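Local coordinates for type IV pilus biogenesis protein PilB (Streptococcus sanguinis, PDB 7B7P) that serves as a bimodular minor pilin of type IV pili with a direct role in adhesion, carrying a metal-binding von Willebrand factor A-like module, at residues G43-L48 / K73-V78; V64-W69 / I149-D154; A289-S294 / I348-E353; I318-P323 / Y329-Y334. All coordinates share one frame; numbering follows the deposited sequence.

Overall arrangement
The four contacts form two pairs on opposite sides of the centre of an elongated, bimodular chain. Contacts 1 and 2 come first in sequence, their segments alternating, with centres about 10 Å apart; both lie on the N-terminal pilin module, where strand 64-67 belongs to a six-stranded mixed sheet and helix 9-27 packs against it. Contacts 3 and 4, with centres about 6 Å apart, lie on the von Willebrand factor A-like module, and the segments of contact 4 fall between those of contact 3. There strands 289-291 and 332-335 are neighbours in a small antiparallel sheet beside helix 341-358. More than 50 Å separates the centres of the two pairs, so they lie in separate modules and do not touch.

Contact 1 (G43-L48 / K73-V78); sequences GSKQGL and KQDWDV
Lys-45 and Asp-75 form a salt bridge between two loops, with NZ of Lys-45 2.8 Å from OD2 of Asp-75. The ammonium uses the syn lone pair of that oxygen, on the side of OD1, and the two side chains cross at about a right angle. A bend at chi3 (-95°) in the lysine turns its end toward the carboxylate. On the way there the aliphatic part runs past Trp-76 in the opposite direction, and CD of Lys-45 lies 3.8 Å from CE3 of Trp-76, oblique to the ring.

Leu-48 packs on the indole. Its CB stands over one face, 3.7 Å from the centroid of the six-membered ring of Trp-76, a CH-pi contact, and its CD2 covers the same ring system 3.8 Å above the plane. NE1 of Trp-76 bonds to the carbonyl O of Trp-52, which helps set the rotation of the indole, while Tyr-67 of strand 64-67 touches Lys-45, Leu-48 and Trp-76. Lys-45 to Leu-48 is a type II beta turn with Gly-47 at its third position, so the contact is a turn clasped by an aromatic and an acid from the loop leading to edge strand 79-80 of the pilin sheet.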
loop_
_atom_site.group_PDB
_atom_site.type_symbol
_atom_site.label_atom_id
_atom_site.label_comp_id
_atom_site.label_asym_id
_atom_site.label_seq_id
_atom_site.Cartn_x
_atom_site.Cartn_y
_atom_site.Cartn_z
ATOM N N GLY A 43 -23.802 18.829 -6.294
ATOM C CA GLY A 43 -24.246 20.197 -6.093
ATOM C C GLY A 43 -24.070 20.518 -4.624
ATOM O O GLY A 43 -23.125 20.019 -4.007
ATOM N N SER A 44 -24.935 21.354 -4.054
ATOM C CA SER A 44 -25.163 21.306 -2.613
ATOM C C SER A 44 -23.943 21.518 -1.711
ATOM O O SER A 44 -22.871 21.936 -2.159
ATOM C CB SER A 44 -25.791 19.946 -2.291
ATOM O OG SER A 44 -25.391 19.468 -1.019
ATOM N N LYS A 45 -24.130 21.256 -0.416
ATOM C CA LYS A 45 -23.050 20.975 0.518
ATOM C C LYS A 45 -23.299 19.675 1.269
ATOM O O LYS A 45 -22.485 19.293 2.120
ATOM C CB LYS A 45 -22.864 22.130 1.510
ATOM C CG LYS A 45 -22.650 23.482 0.874
ATOM C CD LYS A 45 -22.232 24.506 1.922
ATOM C CE LYS A 45 -23.429 25.284 2.440
ATOM N NZ LYS A 45 -23.108 26.065 3.664
ATOM N N GLN A 46 -24.407 18.991 0.973
ATOM C CA GLN A 46 -24.729 17.691 1.562
ATOM C C GLN A 46 -23.818 16.629 0.963
ATOM O O GLN A 46 -24.027 16.167 -0.160
ATOM C CB GLN A 46 -26.197 17.329 1.333
ATOM C CG GLN A 46 -27.227 18.366 1.785
ATOM C CD GLN A 46 -28.627 18.099 1.227
ATOM O OE1 GLN A 46 -28.813 17.946 0.014
ATOM N NE2 GLN A 46 -29.615 18.034 2.117
ATOM N N GLY A 47 -22.817 16.217 1.729
ATOM C CA GLY A 47 -21.925 15.165 1.298
ATOM C C GLY A 47 -20.497 15.651 1.339
ATOM O O GLY A 47 -19.556 14.853 1.416
ATOM N N LEU A 48 -20.331 16.970 1.303
ATOM C CA LEU A 48 -19.000 17.552 1.268
ATOM C C LEU A 48 -18.218 17.147 2.511
ATOM O O LEU A 48 -18.679 17.333 3.641
ATOM C CB LEU A 48 -19.090 19.077 1.148
ATOM C CG LEU A 48 -19.023 19.705 -0.253
ATOM C CD1 LEU A 48 -19.843 18.905 -1.259
ATOM C CD2 LEU A 48 -19.472 21.165 -0.235
ATOM N N LYS A 73 -14.857 29.776 10.201
ATOM C CA LYS A 73 -16.283 29.521 10.371
ATOM C C LYS A 73 -16.636 28.048 10.188
ATOM O O LYS A 73 -17.785 27.664 10.438
ATOM C CB LYS A 73 -17.117 30.386 9.405
ATOM C CG LYS A 73 -17.651 31.676 10.050
ATOM C CD LYS A 73 -18.568 32.515 9.151
ATOM C CE LYS A 73 -18.109 32.558 7.706
ATOM N NZ LYS A 73 -16.798 33.249 7.536
ATOM N N GLN A 74 -15.667 27.225 9.783
ATOM C CA GLN A 74 -15.833 25.782 9.586
ATOM C C GLN A 74 -17.056 25.474 8.720
ATOM O O GLN A 74 -17.952 24.711 9.094
ATOM C CB GLN A 74 -15.900 25.049 10.930
ATOM C CG GLN A 74 -14.556 24.948 11.652
ATOM C CD GLN A 74 -13.906 23.585 11.504
ATOM O OE1 GLN A 74 -14.587 22.558 11.497
ATOM N NE2 GLN A 74 -12.578 23.567 11.397
ATOM N N ASP A 75 -17.067 26.082 7.538
ATOM C CA ASP A 75 -18.119 25.864 6.551
ATOM C C ASP A 75 -17.546 26.181 5.167
ATOM O O ASP A 75 -16.327 26.296 5.001
ATOM C CB ASP A 75 -19.362 26.703 6.898
ATOM C CG ASP A 75 -20.605 26.225 6.174
ATOM O OD1 ASP A 75 -20.940 25.028 6.297
ATOM O OD2 ASP A 75 -21.241 27.045 5.476
ATOM N N TRP A 76 -18.429 26.328 4.176
ATOM C CA TRP A 76 -18.035 26.585 2.799
ATOM C C TRP A 76 -18.606 27.912 2.317
ATOM O O TRP A 76 -19.747 28.271 2.638
ATOM C CB TRP A 76 -18.477 25.435 1.882
ATOM C CG TRP A 76 -17.677 24.196 2.131
ATOM C CD1 TRP A 76 -16.378 23.973 1.770
ATOM C CD2 TRP A 76 -18.102 23.027 2.840
ATOM N NE1 TRP A 76 -15.976 22.729 2.193
ATOM C CE2 TRP A 76 -17.017 22.128 2.853
ATOM C CE3 TRP A 76 -19.295 22.650 3.459
ATOM C CZ2 TRP A 76 -17.092 20.876 3.458
ATOM C CZ3 TRP A 76 -19.367 21.410 4.058
ATOM C CH2 TRP A 76 -18.271 20.540 4.058
ATOM N N ASP A 77 -17.789 28.633 1.544
ATOM C CA ASP A 77 -18.125 29.956 1.020
ATOM C C ASP A 77 -18.583 29.811 -0.428
ATOM O O ASP A 77 -17.850 30.100 -1.373
ATOM C CB ASP A 77 -16.924 30.890 1.145
ATOM C CG ASP A 77 -16.423 30.996 2.570
ATOM O OD1 ASP A 77 -17.228 30.765 3.495
ATOM O OD2 ASP A 77 -15.227 31.297 2.768
ATOM N N VAL A 78 -19.831 29.364 -0.588
ATOM C CA VAL A 78 -20.445 29.108 -1.889
ATOM C C VAL A 78 -20.396 30.360 -2.766
ATOM O O VAL A 78 -21.083 31.351 -2.497
ATOM C CB VAL A 78 -21.891 28.583 -1.721
ATOM C CG1 VAL A 78 -22.693 29.425 -0.716
ATOM C CG2 VAL A 78 -22.609 28.526 -3.062
#

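Contact 2 (V64-W69 / I149-D154); sequences VMNYVW and IAYRTD
Tyr-151 reaches from strand 148-152 toward Asn-66 on strand 64-67. Both strands belong to the mixed sheet of the pilin module, but they are not neighbours in it: strand 53-57 runs between them, antiparallel to each. The segments therefore meet through side chains spanning an intervening strand, and their closest CA atoms, those of Asn-66 and Ile-149, remain 9.6 Å apart.

Followed outward, Tyr-151 leaves the backbone with CG lodged between the backbone N and the carbonyl carbon (chi1 68°), a placement that carries the ring toward strand 64-67, past Ser-53 of the strand between. The side chain also touches Ile-33 of strand 32-36 and Thr-26 of helix 9-27, which place the residue between the sheet and the N-terminal helix. From CB outward, the contact with segment 64-69 begins only at the outer ring atoms, which come near the amide end of Asn-66, whose plane is inclined by 25° to that of the phenol. Asn-66 extends its own CG anti to the backbone N (chi1 179°), and the two side chains cross at about a right angle. The amide meets the ring at its edge, near the ring plane, with its end beside the phenol oxygen.

Val-68 approaches the same oxygen obliquely with one methyl branch. Strand 64-67 is also tied to its neighbours by backbone bonds, Tyr-67 pairing with Tyr-54 and Asn-66 with Ser-79. At the tip of the tyrosine, OH of Tyr-151 lies 4.1 Å from CG2 of Val-68.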
loop_
_atom_site.group_PDB
_atom_site.type_symbol
_atom_site.label_atom_id
_atom_site.label_comp_id
_atom_site.label_asym_id
_atom_site.label_seq_id
_atom_site.Cartn_x
_atom_site.Cartn_y
_atom_site.Cartn_z
ATOM N N VAL A 64 -21.239 27.146 -12.577
ATOM C CA VAL A 64 -19.998 26.553 -12.083
ATOM C C VAL A 64 -19.687 27.217 -10.753
ATOM O O VAL A 64 -19.497 28.437 -10.699
ATOM C CB VAL A 64 -18.830 26.752 -13.062
ATOM C CG1 VAL A 64 -17.523 26.253 -12.423
ATOM C CG2 VAL A 64 -19.094 26.071 -14.398
ATOM N N MET A 65 -19.618 26.429 -9.680
ATOM C CA MET A 65 -19.417 27.018 -8.365
ATOM C C MET A 65 -18.225 26.427 -7.636
ATOM O O MET A 65 -17.668 25.388 -8.000
ATOM C CB MET A 65 -20.674 26.917 -7.501
ATOM C CG MET A 65 -21.557 28.123 -7.776
ATOM S SD MET A 65 -23.297 27.788 -7.762
ATOM C CE MET A 65 -23.246 26.323 -8.764
ATOM N N ASN A 66 -17.862 27.137 -6.577
ATOM C CA ASN A 66 -16.598 26.966 -5.878
ATOM C C ASN A 66 -16.900 27.041 -4.383
ATOM O O ASN A 66 -17.108 28.134 -3.850
ATOM C CB ASN A 66 -15.622 28.044 -6.321
ATOM C CG ASN A 66 -14.294 27.955 -5.624
ATOM O OD1 ASN A 66 -13.861 26.877 -5.221
ATOM N ND2 ASN A 66 -13.622 29.091 -5.492
ATOM N N TYR A 67 -16.943 25.883 -3.718
ATOM C CA TYR A 67 -17.168 25.803 -2.274
ATOM C C TYR A 67 -15.810 25.779 -1.588
ATOM O O TYR A 67 -15.123 24.756 -1.595
ATOM C CB TYR A 67 -17.977 24.563 -1.915
ATOM C CG TYR A 67 -19.204 24.344 -2.762
ATOM C CD1 TYR A 67 -19.107 23.765 -4.019
ATOM C CD2 TYR A 67 -20.464 24.710 -2.303
ATOM C CE1 TYR A 67 -20.224 23.558 -4.799
ATOM C CE2 TYR A 67 -21.592 24.505 -3.074
ATOM C CZ TYR A 67 -21.465 23.923 -4.321
ATOM O OH TYR A 67 -22.577 23.709 -5.107
ATOM N N VAL A 68 -15.423 26.907 -0.979
ATOM C CA VAL A 68 -14.088 27.082 -0.406
ATOM C C VAL A 68 -14.141 26.840 1.097
ATOM O O VAL A 68 -15.104 27.229 1.769
ATOM C CB VAL A 68 -13.527 28.481 -0.725
ATOM C CG1 VAL A 68 -12.077 28.588 -0.278
ATOM C CG2 VAL A 68 -13.655 28.774 -2.213
ATOM N N TRP A 69 -13.096 26.202 1.631
ATOM C CA TRP A 69 -13.071 25.827 3.042
ATOM C C TRP A 69 -12.804 27.040 3.925
ATOM O O TRP A 69 -11.833 27.776 3.714
ATOM C CB TRP A 69 -12.014 24.758 3.310
ATOM C CG TRP A 69 -12.028 24.292 4.744
ATOM C CD1 TRP A 69 -11.001 24.362 5.650
ATOM C CD2 TRP A 69 -13.136 23.703 5.438
ATOM N NE1 TRP A 69 -11.402 23.844 6.860
ATOM C CE2 TRP A 69 -12.708 23.435 6.758
ATOM C CE3 TRP A 69 -14.444 23.365 5.068
ATOM C CZ2 TRP A 69 -13.541 22.843 7.704
ATOM C CZ3 TRP A 69 -15.270 22.781 6.009
ATOM C CH2 TRP A 69 -14.814 22.524 7.312
ATOM N N ILE A 149 -14.235 18.495 -8.681
ATOM C CA ILE A 149 -12.894 18.432 -8.122
ATOM C C ILE A 149 -12.968 18.814 -6.650
ATOM O O ILE A 149 -13.792 19.639 -6.243
ATOM C CB ILE A 149 -11.894 19.370 -8.874
ATOM C CG1 ILE A 149 -11.252 18.687 -10.088
ATOM C CG2 ILE A 149 -10.826 19.910 -7.955
ATOM C CD1 ILE A 149 -10.574 19.662 -11.057
ATOM N N ALA A 150 -12.101 18.198 -5.849
ATOM C CA ALA A 150 -11.867 18.589 -4.468
ATOM C C ALA A 150 -10.384 18.863 -4.289
ATOM O O ALA A 150 -9.546 18.138 -4.832
ATOM C CB ALA A 150 -12.326 17.501 -3.507
ATOM N N TYR A 151 -10.055 19.906 -3.530
ATOM C CA TYR A 151 -8.673 20.356 -3.483
ATOM C C TYR A 151 -8.375 21.045 -2.164
ATOM O O TYR A 151 -9.274 21.489 -1.448
ATOM C CB TYR A 151 -8.365 21.325 -4.624
ATOM C CG TYR A 151 -9.076 22.653 -4.485
ATOM C CD1 TYR A 151 -10.418 22.773 -4.818
ATOM C CD2 TYR A 151 -8.407 23.788 -4.024
ATOM C CE1 TYR A 151 -11.079 23.980 -4.705
ATOM C CE2 TYR A 151 -9.067 25.014 -3.900
ATOM C CZ TYR A 151 -10.407 25.095 -4.243
ATOM O OH TYR A 151 -11.098 26.281 -4.135
ATOM N N ARG A 152 -7.087 21.163 -1.879
ATOM C CA ARG A 152 -6.593 21.987 -0.792
ATOM C C ARG A 152 -5.429 22.827 -1.295
ATOM O O ARG A 152 -4.753 22.473 -2.264
ATOM C CB ARG A 152 -6.146 21.143 0.412
ATOM C CG ARG A 152 -7.299 20.558 1.209
ATOM C CD ARG A 152 -6.798 19.647 2.321
ATOM N NE ARG A 152 -6.040 20.382 3.326
ATOM C CZ ARG A 152 -6.593 21.102 4.295
ATOM N NH1 ARG A 152 -7.912 21.193 4.395
ATOM N NH2 ARG A 152 -5.823 21.735 5.163
ATOM N N THR A 153 -5.198 23.947 -0.613
ATOM C CA THR A 153 -4.102 24.849 -0.933
ATOM C C THR A 153 -2.989 24.833 0.106
ATOM O O THR A 153 -1.939 25.446 -0.120
ATOM C CB THR A 153 -4.638 26.277 -1.094
ATOM O OG1 THR A 153 -5.669 26.510 -0.124
ATOM C CG2 THR A 153 -5.230 26.451 -2.481
ATOM N N ASP A 154 -3.191 24.144 1.223
ATOM C CA ASP A 154 -2.243 23.978 2.313
ATOM C C ASP A 154 -2.300 22.516 2.749
ATOM O O ASP A 154 -3.347 21.875 2.605
ATOM C CB ASP A 154 -2.586 24.906 3.492
ATOM C CG ASP A 154 -4.099 25.012 3.740
ATOM O OD1 ASP A 154 -4.897 24.714 2.816
ATOM O OD2 ASP A 154 -4.495 25.413 4.855
#

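Contact 3 (A289-S294 / I348-E353); sequences AYLVDS and IAYAGE
Tyr-290 on the short strand 289-291 and Tyr-350 on helix 341-358 bring the two backbones to 6.4 Å between their CA atoms, close enough for the aromatic ring of the helix to lie against the main chain of the strand. Tyr-350 carries most of the contact. Its CG is anti to the backbone N (chi1 -178°), which projects the ring outward from the helix, over the main chain of the strand. CB of Tyr-290 is 3.7 Å from CD2 of Tyr-350, an oblique approach, and also packs against the CB of Tyr-350. The phenol of Tyr-290 then turns away, its OH bonding to the backbone N of Phe-314, on strand 311-314 of the same sheet.

Farther out along the Tyr-350 ring, the main chain of Leu-291 takes over. Its nitrogen N lies 3.5 Å from CE2 of Tyr-350, and its carbonyl O sits 4.0 Å above the plane of the same ring, displaced toward the rim. Here a helix packs on the edge strand of a four-stranded antiparallel sheet in the von Willebrand factor A-like module, the strand order being 289-291, 332-335, 311-314, 302-305. The side chain of Leu-291 reaches the end of the ring, CB standing 3.9 Å from OH of Tyr-350, and also touches Asp-260 and Arg-263 of helix 258-270.

The hydroxyl of Tyr-350 is buried but not without a partner, since it bonds to the carbonyl O of Asp-320. Behind the helix, Ala-351 touches Leu-383 of helix 380-388. Next to the contact, OG of Ser-347 bonds to the carbonyl O of Ala-289.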
loop_
_atom_site.group_PDB
_atom_site.type_symbol
_atom_site.label_atom_id
_atom_site.label_comp_id
_atom_site.label_asym_id
_atom_site.label_seq_id
_atom_site.Cartn_x
_atom_site.Cartn_y
_atom_site.Cartn_z
ATOM N N ALA A 289 8.349 -25.334 6.504
ATOM C CA ALA A 289 8.181 -25.546 7.932
ATOM C C ALA A 289 6.856 -24.935 8.380
ATOM O O ALA A 289 6.356 -23.980 7.777
ATOM C CB ALA A 289 9.369 -24.954 8.717
ATOM N N TYR A 290 6.297 -25.491 9.453
ATOM C CA TYR A 290 5.051 -25.000 10.041
ATOM C C TYR A 290 5.012 -25.481 11.483
ATOM O O TYR A 290 5.753 -26.389 11.866
ATOM C CB TYR A 290 3.812 -25.468 9.244
ATOM C CG TYR A 290 3.748 -26.997 9.060
ATOM C CD1 TYR A 290 4.393 -27.624 7.995
ATOM C CD2 TYR A 290 3.058 -27.801 9.969
ATOM C CE1 TYR A 290 4.351 -29.007 7.843
ATOM C CE2 TYR A 290 3.009 -29.160 9.826
ATOM C CZ TYR A 290 3.659 -29.770 8.776
ATOM O OH TYR A 290 3.611 -31.146 8.647
ATOM N N LEU A 291 4.178 -24.834 12.295
ATOM C CA LEU A 291 3.963 -25.245 13.680
ATOM C C LEU A 291 2.577 -25.851 13.832
ATOM O O LEU A 291 1.620 -25.376 13.220
ATOM C CB LEU A 291 4.120 -24.069 14.643
ATOM C CG LEU A 291 5.565 -23.583 14.705
ATOM C CD1 LEU A 291 5.727 -22.392 15.624
ATOM C CD2 LEU A 291 6.443 -24.720 15.138
ATOM N N VAL A 292 2.466 -26.911 14.645
ATOM C CA VAL A 292 1.157 -27.473 14.940
ATOM C C VAL A 292 0.752 -27.093 16.358
ATOM O O VAL A 292 1.572 -26.792 17.225
ATOM C CB VAL A 292 1.077 -29.001 14.721
ATOM C CG1 VAL A 292 1.318 -29.329 13.258
ATOM C CG2 VAL A 292 2.030 -29.772 15.656
ATOM N N ASP A 293 -0.554 -27.047 16.561
ATOM C CA ASP A 293 -1.145 -26.956 17.882
ATOM C C ASP A 293 -0.841 -28.239 18.667
ATOM O O ASP A 293 -0.712 -29.328 18.089
ATOM C CB ASP A 293 -2.641 -26.738 17.682
ATOM C CG ASP A 293 -3.425 -26.557 18.963
ATOM O OD1 ASP A 293 -3.180 -27.240 19.979
ATOM O OD2 ASP A 293 -4.353 -25.737 18.911
ATOM N N SER A 294 -0.737 -28.117 19.994
ATOM C CA SER A 294 -0.484 -29.316 20.810
ATOM C C SER A 294 -1.547 -30.399 20.583
ATOM O O SER A 294 -1.253 -31.596 20.695
ATOM C CB SER A 294 -0.412 -28.964 22.298
ATOM O OG SER A 294 -1.545 -28.209 22.713
ATOM N N ILE A 348 2.600 -23.557 3.296
ATOM C CA ILE A 348 1.896 -22.455 2.663
ATOM C C ILE A 348 0.513 -22.291 3.283
ATOM O O ILE A 348 0.042 -21.169 3.491
ATOM C CB ILE A 348 1.834 -22.692 1.141
ATOM C CG1 ILE A 348 3.227 -22.497 0.527
ATOM C CG2 ILE A 348 0.825 -21.765 0.467
ATOM C CD1 ILE A 348 3.329 -22.884 -0.939
ATOM N N ALA A 349 -0.160 -23.406 3.584
ATOM C CA ALA A 349 -1.496 -23.336 4.171
ATOM C C ALA A 349 -1.460 -22.746 5.571
ATOM O O ALA A 349 -2.402 -22.054 5.975
ATOM C CB ALA A 349 -2.145 -24.727 4.210
ATOM N N TYR A 350 -0.393 -23.009 6.324
ATOM C CA TYR A 350 -0.238 -22.405 7.645
ATOM C C TYR A 350 -0.321 -20.891 7.552
ATOM O O TYR A 350 -1.013 -20.240 8.339
ATOM C CB TYR A 350 1.100 -22.839 8.256
ATOM C CG TYR A 350 1.375 -22.318 9.657
ATOM C CD1 TYR A 350 0.343 -22.104 10.541
ATOM C CD2 TYR A 350 2.683 -22.091 10.108
ATOM C CE1 TYR A 350 0.563 -21.657 11.805
ATOM C CE2 TYR A 350 2.924 -21.659 11.388
ATOM C CZ TYR A 350 1.847 -21.450 12.242
ATOM O OH TYR A 350 2.036 -21.007 13.529
ATOM N N ALA A 351 0.384 -20.315 6.577
ATOM C CA ALA A 351 0.376 -18.870 6.405
ATOM C C ALA A 351 -1.019 -18.369 6.036
ATOM O O ALA A 351 -1.433 -17.282 6.451
ATOM C CB ALA A 351 1.407 -18.487 5.343
ATOM N N GLY A 352 -1.764 -19.148 5.260
ATOM C CA GLY A 352 -3.129 -18.760 4.966
ATOM C C GLY A 352 -4.026 -18.835 6.192
ATOM O O GLY A 352 -4.859 -17.952 6.417
ATOM N N GLU A 353 -3.868 -19.881 7.011
ATOM C CA GLU A 353 -4.675 -19.946 8.234
ATOM C C GLU A 353 -4.339 -18.788 9.161
ATOM O O GLU A 353 -5.239 -18.179 9.742
ATOM C CB GLU A 353 -4.481 -21.276 8.966
ATOM C CG GLU A 353 -5.056 -22.453 8.251
ATOM C CD GLU A 353 -6.501 -22.219 7.794
ATOM O OE1 GLU A 353 -7.370 -21.986 8.656
ATOM O OE2 GLU A 353 -6.764 -22.254 6.571
#

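Contact 4 (I318-P323 / Y329-Y334); sequences IYDLSP and YSRLGY
The carboxylate of Asp-320 and the guanidinium of Arg-331 meet with their planes nearly perpendicular, 87° apart, so the pair is not the flat, two-pronged kind. A single bond joins them, from NH1 of Arg-331 to OD2 of Asp-320 at 2.8 Å. The nitrogen comes from above the carboxylate plane, 57° out of it, and the oxygen is likewise tilted from the guanidinium plane; the N-H...O angle of 134° shows how bent the salt bridge is.

Each group is held by further partners. The other oxygen of the carboxylate, OD1 of Asp-320, accepts from the backbone N of Ser-322 at 3.3 Å on its anti side, closing an Asx turn that steadies the carboxylate. On the arginine, a bend at chi3 swings the guanidinium toward the loop, where NH1 also bonds to the carbonyl O of Val-292 and NH2 to that of Gly-326. Together these bonds engage NH1, NH2 and both carboxylate oxygens of the buried pair, and Arg-263 adds a long, weak ion pair to Asp-320.

Beyond the salt bridge, at the far side of segment 329-334, Tyr-334 OH lies in the ring plane at the edge of Tyr-329, and the two hydroxyls, OH of Tyr-329 and OH of Tyr-334, are 2.7 Å apart in a hydrogen bond. The bridge closes a short loop just ahead of strand 332-335, which pairs with strands 289-291 and 311-314, while Tyr-319 and Leu-321 of the same loop rest on helix 341-358.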
loop_
_atom_site.group_PDB
_atom_site.type_symbol
_atom_site.label_atom_id
_atom_site.label_comp_id
_atom_site.label_asym_id
_atom_site.label_seq_id
_atom_site.Cartn_x
_atom_site.Cartn_y
_atom_site.Cartn_z
ATOM N N ILE A 318 -2.830 -29.661 12.719
ATOM C CA ILE A 318 -3.681 -28.639 13.284
ATOM C C ILE A 318 -2.745 -27.483 13.556
ATOM O O ILE A 318 -1.867 -27.572 14.428
ATOM C CB ILE A 318 -4.404 -29.118 14.546
ATOM C CG1 ILE A 318 -5.231 -30.364 14.204
ATOM C CG2 ILE A 318 -5.275 -28.028 15.105
ATOM C CD1 ILE A 318 -5.606 -31.189 15.379
ATOM N N TYR A 319 -2.880 -26.426 12.770
ATOM C CA TYR A 319 -1.906 -25.357 12.835
ATOM C C TYR A 319 -1.946 -24.666 14.187
ATOM O O TYR A 319 -2.994 -24.542 14.817
ATOM C CB TYR A 319 -2.133 -24.380 11.689
ATOM C CG TYR A 319 -1.872 -25.092 10.384
ATOM C CD1 TYR A 319 -0.636 -25.676 10.134
ATOM C CD2 TYR A 319 -2.863 -25.227 9.434
ATOM C CE1 TYR A 319 -0.399 -26.366 8.959
ATOM C CE2 TYR A 319 -2.639 -25.912 8.246
ATOM C CZ TYR A 319 -1.413 -26.476 8.021
ATOM O OH TYR A 319 -1.209 -27.155 6.857
ATOM N N ASP A 320 -0.771 -24.250 14.642
ATOM C CA ASP A 320 -0.636 -23.398 15.808
ATOM C C ASP A 320 -1.090 -21.985 15.483
ATOM O O ASP A 320 -0.298 -21.139 15.040
ATOM C CB ASP A 320 0.820 -23.387 16.286
ATOM C CG ASP A 320 1.002 -22.651 17.605
ATOM O OD1 ASP A 320 0.010 -22.185 18.199
ATOM O OD2 ASP A 320 2.159 -22.513 18.031
ATOM N N LEU A 321 -2.368 -21.731 15.705
ATOM C CA LEU A 321 -2.984 -20.425 15.547
ATOM C C LEU A 321 -3.175 -19.693 16.872
ATOM O O LEU A 321 -4.032 -18.815 16.963
ATOM C CB LEU A 321 -4.329 -20.587 14.859
ATOM C CG LEU A 321 -4.208 -21.364 13.564
ATOM C CD1 LEU A 321 -5.608 -21.488 12.948
ATOM C CD2 LEU A 321 -3.230 -20.612 12.633
ATOM N N SER A 322 -2.428 -20.048 17.908
ATOM C CA SER A 322 -2.684 -19.421 19.196
ATOM C C SER A 322 -2.161 -17.977 19.213
ATOM O O SER A 322 -1.135 -17.667 18.609
ATOM C CB SER A 322 -2.022 -20.210 20.329
ATOM O OG SER A 322 -1.962 -19.396 21.498
ATOM N N PRO A 323 -2.846 -17.080 19.931
ATOM C CA PRO A 323 -2.253 -15.768 20.201
ATOM C C PRO A 323 -1.116 -15.841 21.185
ATOM O O PRO A 323 -0.410 -14.843 21.361
ATOM C CB PRO A 323 -3.425 -14.956 20.765
ATOM C CG PRO A 323 -4.642 -15.765 20.498
ATOM C CD PRO A 323 -4.208 -17.180 20.470
ATOM N N TYR A 329 10.220 -27.904 19.638
ATOM C CA TYR A 329 10.643 -28.777 18.549
ATOM C C TYR A 329 9.605 -29.867 18.263
ATOM O O TYR A 329 9.432 -30.282 17.107
ATOM C CB TYR A 329 12.018 -29.396 18.851
ATOM C CG TYR A 329 12.404 -30.406 17.794
ATOM C CD1 TYR A 329 12.897 -29.990 16.557
ATOM C CD2 TYR A 329 12.206 -31.775 17.999
ATOM C CE1 TYR A 329 13.210 -30.911 15.563
ATOM C CE2 TYR A 329 12.515 -32.696 17.017
ATOM C CZ TYR A 329 13.021 -32.256 15.799
ATOM O OH TYR A 329 13.335 -33.165 14.811
ATOM N N SER A 330 8.889 -30.336 19.288
ATOM C CA SER A 330 7.905 -31.383 19.043
ATOM C C SER A 330 6.725 -30.893 18.207
ATOM O O SER A 330 5.985 -31.711 17.654
ATOM C CB SER A 330 7.395 -31.955 20.365
ATOM O OG SER A 330 7.054 -30.906 21.244
ATOM N N ARG A 331 6.511 -29.587 18.097
ATOM C CA ARG A 331 5.376 -29.117 17.316
ATOM C C ARG A 331 5.750 -28.717 15.886
ATOM O O ARG A 331 4.895 -28.204 15.150
ATOM C CB ARG A 331 4.695 -27.983 18.066
ATOM C CG ARG A 331 4.056 -28.506 19.351
ATOM C CD ARG A 331 3.081 -27.539 19.974
ATOM N NE ARG A 331 3.763 -26.371 20.499
ATOM C CZ ARG A 331 3.852 -25.200 19.855
ATOM N NH1 ARG A 331 3.294 -25.028 18.653
ATOM N NH2 ARG A 331 4.464 -24.178 20.423
ATOM N N LEU A 332 6.976 -29.022 15.451
ATOM C CA LEU A 332 7.545 -28.481 14.226
ATOM C C LEU A 332 7.387 -29.489 13.102
ATOM O O LEU A 332 7.895 -30.607 13.185
ATOM C CB LEU A 332 9.025 -28.129 14.413
ATOM C CG LEU A 332 9.743 -27.550 13.183
ATOM C CD1 LEU A 332 9.248 -26.140 12.881
ATOM C CD2 LEU A 332 11.273 -27.541 13.341
ATOM N N GLY A 333 6.680 -29.095 12.049
ATOM C CA GLY A 333 6.770 -29.801 10.782
ATOM C C GLY A 333 7.840 -29.127 9.941
ATOM O O GLY A 333 7.954 -27.906 9.934
ATOM N N TYR A 334 8.656 -29.934 9.260
ATOM C CA TYR A 334 9.707 -29.355 8.429
ATOM C C TYR A 334 10.300 -30.398 7.499
ATOM O O TYR A 334 10.240 -31.598 7.765
ATOM C CB TYR A 334 10.819 -28.749 9.263
ATOM C CG TYR A 334 11.615 -29.770 10.017
ATOM C CD1 TYR A 334 11.118 -30.314 11.200
ATOM C CD2 TYR A 334 12.862 -30.181 9.571
ATOM C CE1 TYR A 334 11.844 -31.255 11.928
ATOM C CE2 TYR A 334 13.607 -31.118 10.291
ATOM C CZ TYR A 334 13.081 -31.655 11.473
ATOM O OH TYR A 334 13.776 -32.579 12.218
#